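PDB 2ZC0: alanine glyoxylate transaminase from Thermococcus litoralis, which catalyses amino-group transfer from alanine to glyoxylate, using pyridoxal 5'-phosphate as its cofactor. Local coordinates for the interface of chains A and B and the interface of chains A and C. Coordinates in Å, arbitrary orientation; residue numbers count along the deposited sequence, not the author numbering. Chains: chain A/B/C, Alanine glyoxylate transaminase.

Contact 1: the interface of chains A and B. Residues chain A 42-44, 250-252; chain B 69-71.
Carboxylate oxygen OD1 of A:Asp43 takes the backbone N-H of B:Tyr71 at 2.9 Å from N to OD1. The bond is nearly straight, 168° at the hydrogen, and comes in on the syn side of the carboxylate, 29° out of its plane. A:Asp43 turns its CG beside its own backbone N (chi1 -70°), which brings the carboxylate up to the chain of B:Met70 and B:Tyr71. The CB of B:Met70 lies 3.4 Å from the same OD1, and its SD passes by A:Asp43 CB.

A:Thr251 covers one face of the tyrosine ring. Its methyl CG2 stands 3.5 Å above the plane, over the ring centre, and also presses on the B:Met70 backbone, 3.3 Å from CA. OG1 lies over the phenol end of that same face, 3.1 Å from the tyrosine OH. A hydrogen bond between the two hydroxyls is chemically possible, but OG1 sits above the ring rather than beyond it, so the link is doubtful. An alanine in place of B:Tyr71 would probably leave the A:Thr251 methyl without the ring beneath it and open a gap beside A:Asp43, although the backbone bond to OD1 could remain.

Farther along, A:Gly252 N donates to B:Val69 O at 3.1 Å, from above the carbonyl plane.

This patch of the homodimer interface borders the cofactor pocket, to which A:Thr251 belongs. In aminotransferases of this family a tyrosine from the neighbouring subunit reaches the cofactor phosphate, and B:Tyr71 is likely to be that residue; the hold from chain A is likely to fix its position.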
loop_
_atom_site.group_PDB
_atom_site.type_symbol
_atom_site.label_atom_id
_atom_site.label_comp_id
_atom_site.label_asym_id
_atom_site.label_seq_id
_atom_site.Cartn_x
_atom_site.Cartn_y
_atom_site.Cartn_z
ATOM N N GLY A 42 -24.959 -8.295 19.998
ATOM C CA GLY A 42 -25.084 -7.062 20.744
ATOM C C GLY A 42 -26.264 -6.191 20.346
ATOM O O GLY A 42 -26.118 -4.981 20.160
ATOM N N ASP A 43 -27.439 -6.797 20.247
ATOM C CA ASP A 43 -28.631 -6.061 19.873
ATOM C C ASP A 43 -29.389 -5.496 21.066
ATOM O O ASP A 43 -29.284 -5.999 22.178
ATOM C CB ASP A 43 -29.571 -6.968 19.076
ATOM C CG ASP A 43 -29.034 -7.286 17.703
ATOM O OD1 ASP A 43 -29.011 -6.367 16.859
ATOM O OD2 ASP A 43 -28.630 -8.441 17.465
ATOM N N PRO A 44 -30.133 -4.404 20.855
ATOM C CA PRO A 44 -30.903 -3.831 21.960
ATOM C C PRO A 44 -32.153 -4.707 22.019
ATOM O O PRO A 44 -32.367 -5.505 21.104
ATOM C CB PRO A 44 -31.219 -2.432 21.459
ATOM C CG PRO A 44 -31.375 -2.652 19.976
ATOM C CD PRO A 44 -30.161 -3.514 19.682
ATOM N N GLY A 250 -32.182 1.997 17.661
ATOM C CA GLY A 250 -32.265 0.672 17.085
ATOM C C GLY A 250 -30.984 0.400 16.320
ATOM O O GLY A 250 -30.528 1.206 15.511
ATOM N N THR A 251 -30.410 -0.759 16.582
ATOM C CA THR A 251 -29.166 -1.175 15.973
ATOM C C THR A 251 -29.211 -1.412 14.448
ATOM O O THR A 251 -28.172 -1.381 13.792
ATOM C CB THR A 251 -28.682 -2.431 16.701
ATOM O OG1 THR A 251 -27.263 -2.378 16.870
ATOM C CG2 THR A 251 -29.074 -3.656 15.949
ATOM N N GLY A 252 -30.401 -1.624 13.888
ATOM C CA GLY A 252 -30.511 -1.867 12.457
ATOM C C GLY A 252 -30.775 -0.656 11.558
ATOM O O GLY A 252 -30.872 -0.809 10.341
ATOM N N VAL B 69 -35.567 -3.735 13.622
ATOM C CA VAL B 69 -34.878 -2.775 14.473
ATOM C C VAL B 69 -33.505 -3.281 14.945
ATOM O O VAL B 69 -32.746 -2.558 15.606
ATOM C CB VAL B 69 -35.812 -2.441 15.691
ATOM C CG1 VAL B 69 -35.059 -2.483 17.003
ATOM C CG2 VAL B 69 -36.460 -1.093 15.481
ATOM N N MET B 70 -33.181 -4.516 14.585
ATOM C CA MET B 70 -31.919 -5.112 14.990
ATOM C C MET B 70 -30.991 -5.427 13.821
ATOM O O MET B 70 -31.376 -5.322 12.659
ATOM C CB MET B 70 -32.174 -6.417 15.752
ATOM C CG MET B 70 -33.036 -6.311 17.013
ATOM S SD MET B 70 -33.158 -7.953 17.743
ATOM C CE MET B 70 -34.575 -8.599 16.894
ATOM N N TYR B 71 -29.763 -5.827 14.139
ATOM C CA TYR B 71 -28.802 -6.192 13.105
ATOM C C TYR B 71 -29.371 -7.308 12.252
ATOM O O TYR B 71 -30.320 -7.994 12.640
ATOM C CB TYR B 71 -27.497 -6.714 13.708
ATOM C CG TYR B 71 -26.644 -5.686 14.406
ATOM C CD1 TYR B 71 -26.228 -4.529 13.752
ATOM C CD2 TYR B 71 -26.235 -5.884 15.724
ATOM C CE1 TYR B 71 -25.421 -3.596 14.399
ATOM C CE2 TYR B 71 -25.440 -4.964 16.376
ATOM C CZ TYR B 71 -25.037 -3.825 15.714
ATOM O OH TYR B 71 -24.263 -2.917 16.391
#

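Contact 2: the interface of chains A and C. Residues chain A 266-267, 270; chain C 171-173.
Helix 262-272 of chain A turns A:Lys266, A:Lys267 and A:Met270 towards the short loop of chain C that follows helix 158-170, residues C:Lys171 to C:Gln173. The touch is light, burying 98 Å² in all, and is made by lysine methylenes against backbone carbonyls.

A:Lys266 extends with CG anti to its backbone N (chi1 -179°) and bends at its last torsion. That bend carries NZ off to the side and leaves CE as the part that meets the loop, 3.5 Å from C:Lys171 O and 4.0 Å from C:Lys171 CA. The amine NZ thus lies too far from C:Lys171 O to bond it, although a carbonyl just past a helix C-terminus would probably attract a positive charge.

A:Lys267 comes to the same loop from the neighbouring position on the helix. Its kinked chain sets CE near two carbonyl oxygens, 3.7 Å from C:Lys171 O and 3.8 Å from C:Gly172 O. Beyond it, NZ meets the amide tip of C:Gln173 end to end, 3.3 Å from NE2. As modelled, both nitrogens are donors, so the pair is no bond; amide N and O are hard to tell apart at 2.30 Å, and a flipped amide would turn the acceptor OE1 to NZ and might allow a hydrogen bond, which the structure alone does not show. A:Met270, a turn further on, adds its methyl CE at 4.2 Å from C:Lys171 O.

C:Gly172 takes positive backbone torsions (phi 80°), turning the chain out of the helix and towards the next strand. A side chain here would point at the two lysine chains, so its absence allows the loop to come this near.

The protein is a homodimer, so this two-fold contact in the deposited tetramer may be an association of the crystal. In the fold, the helix on the chain A side follows strand 256-259, while the chain C loop joins helix 158-170 to strand 175-180.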
loop_
_atom_site.group_PDB
_atom_site.type_symbol
_atom_site.label_atom_id
_atom_site.label_comp_id
_atom_site.label_asym_id
_atom_site.label_seq_id
_atom_site.Cartn_x
_atom_site.Cartn_y
_atom_site.Cartn_z
ATOM N N LYS A 266 -12.280 17.261 6.784
ATOM C CA LYS A 266 -12.339 17.581 5.355
ATOM C C LYS A 266 -12.163 16.330 4.487
ATOM O O LYS A 266 -12.925 16.108 3.543
ATOM C CB LYS A 266 -11.248 18.603 5.002
ATOM C CG LYS A 266 -11.203 19.062 3.540
ATOM C CD LYS A 266 -9.867 19.760 3.236
ATOM C CE LYS A 266 -9.889 20.528 1.902
ATOM N NZ LYS A 266 -10.682 21.795 1.958
ATOM N N LYS A 267 -11.164 15.517 4.816
ATOM C CA LYS A 267 -10.901 14.303 4.063
ATOM C C LYS A 267 -11.916 13.201 4.324
ATOM O O LYS A 267 -12.223 12.413 3.439
ATOM C CB LYS A 267 -9.490 13.783 4.351
ATOM C CG LYS A 267 -8.415 14.562 3.621
ATOM C CD LYS A 267 -8.691 14.527 2.105
ATOM C CE LYS A 267 -7.657 15.308 1.333
ATOM N NZ LYS A 267 -7.139 14.498 0.185
ATOM N N MET A 270 -14.695 14.291 2.001
ATOM C CA MET A 270 -14.373 14.160 0.575
ATOM C C MET A 270 -14.485 12.737 0.070
ATOM O O MET A 270 -14.897 12.512 -1.058
ATOM C CB MET A 270 -12.949 14.623 0.281
ATOM C CG MET A 270 -12.712 16.114 0.156
ATOM S SD MET A 270 -11.013 16.423 -0.497
ATOM C CE MET A 270 -10.950 18.220 -0.415
ATOM N N LYS C 171 -5.586 22.273 0.763
ATOM C CA LYS C 171 -6.316 21.168 0.139
ATOM C C LYS C 171 -6.370 19.951 1.052
ATOM O O LYS C 171 -6.983 18.943 0.707
ATOM C CB LYS C 171 -5.657 20.736 -1.182
ATOM C CG LYS C 171 -5.616 21.786 -2.297
ATOM C CD LYS C 171 -5.163 21.156 -3.636
ATOM C CE LYS C 171 -3.756 20.524 -3.538
ATOM N NZ LYS C 171 -3.418 19.529 -4.631
ATOM N N GLY C 172 -5.715 20.043 2.206
ATOM C CA GLY C 172 -5.698 18.930 3.137
ATOM C C GLY C 172 -4.683 17.861 2.763
ATOM O O GLY C 172 -4.762 16.732 3.250
ATOM N N GLN C 173 -3.725 18.219 1.909
ATOM C CA GLN C 173 -2.695 17.279 1.467
ATOM C C GLN C 173 -1.574 17.052 2.483
ATOM O O GLN C 173 -1.089 17.978 3.134
ATOM C CB GLN C 173 -2.092 17.735 0.135
ATOM C CG GLN C 173 -3.063 17.690 -1.050
ATOM C CD GLN C 173 -3.348 16.273 -1.544
ATOM O OE1 GLN C 173 -2.436 15.548 -1.959
ATOM N NE2 GLN C 173 -4.609 15.876 -1.504
#

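The C-alpha centres of contact 1 and contact 2 lie about 33 Å apart, and the two patches have no residue in common. Chain A supplies one side of both. Contact 1 uses the loops at 42-44 and 250-252; from the latter, strand 256-259 leads to helix 262-272 of contact 2. Contact 1 belongs to the homodimer and lies by the cofactor pocket, whereas contact 2 joins chain A to a third copy by a sparse touch. Each interface is two-fold symmetric, so both patches recur with chains exchanged. Contact 2 may matter for the deposited tetramer, but the structure alone does not show this.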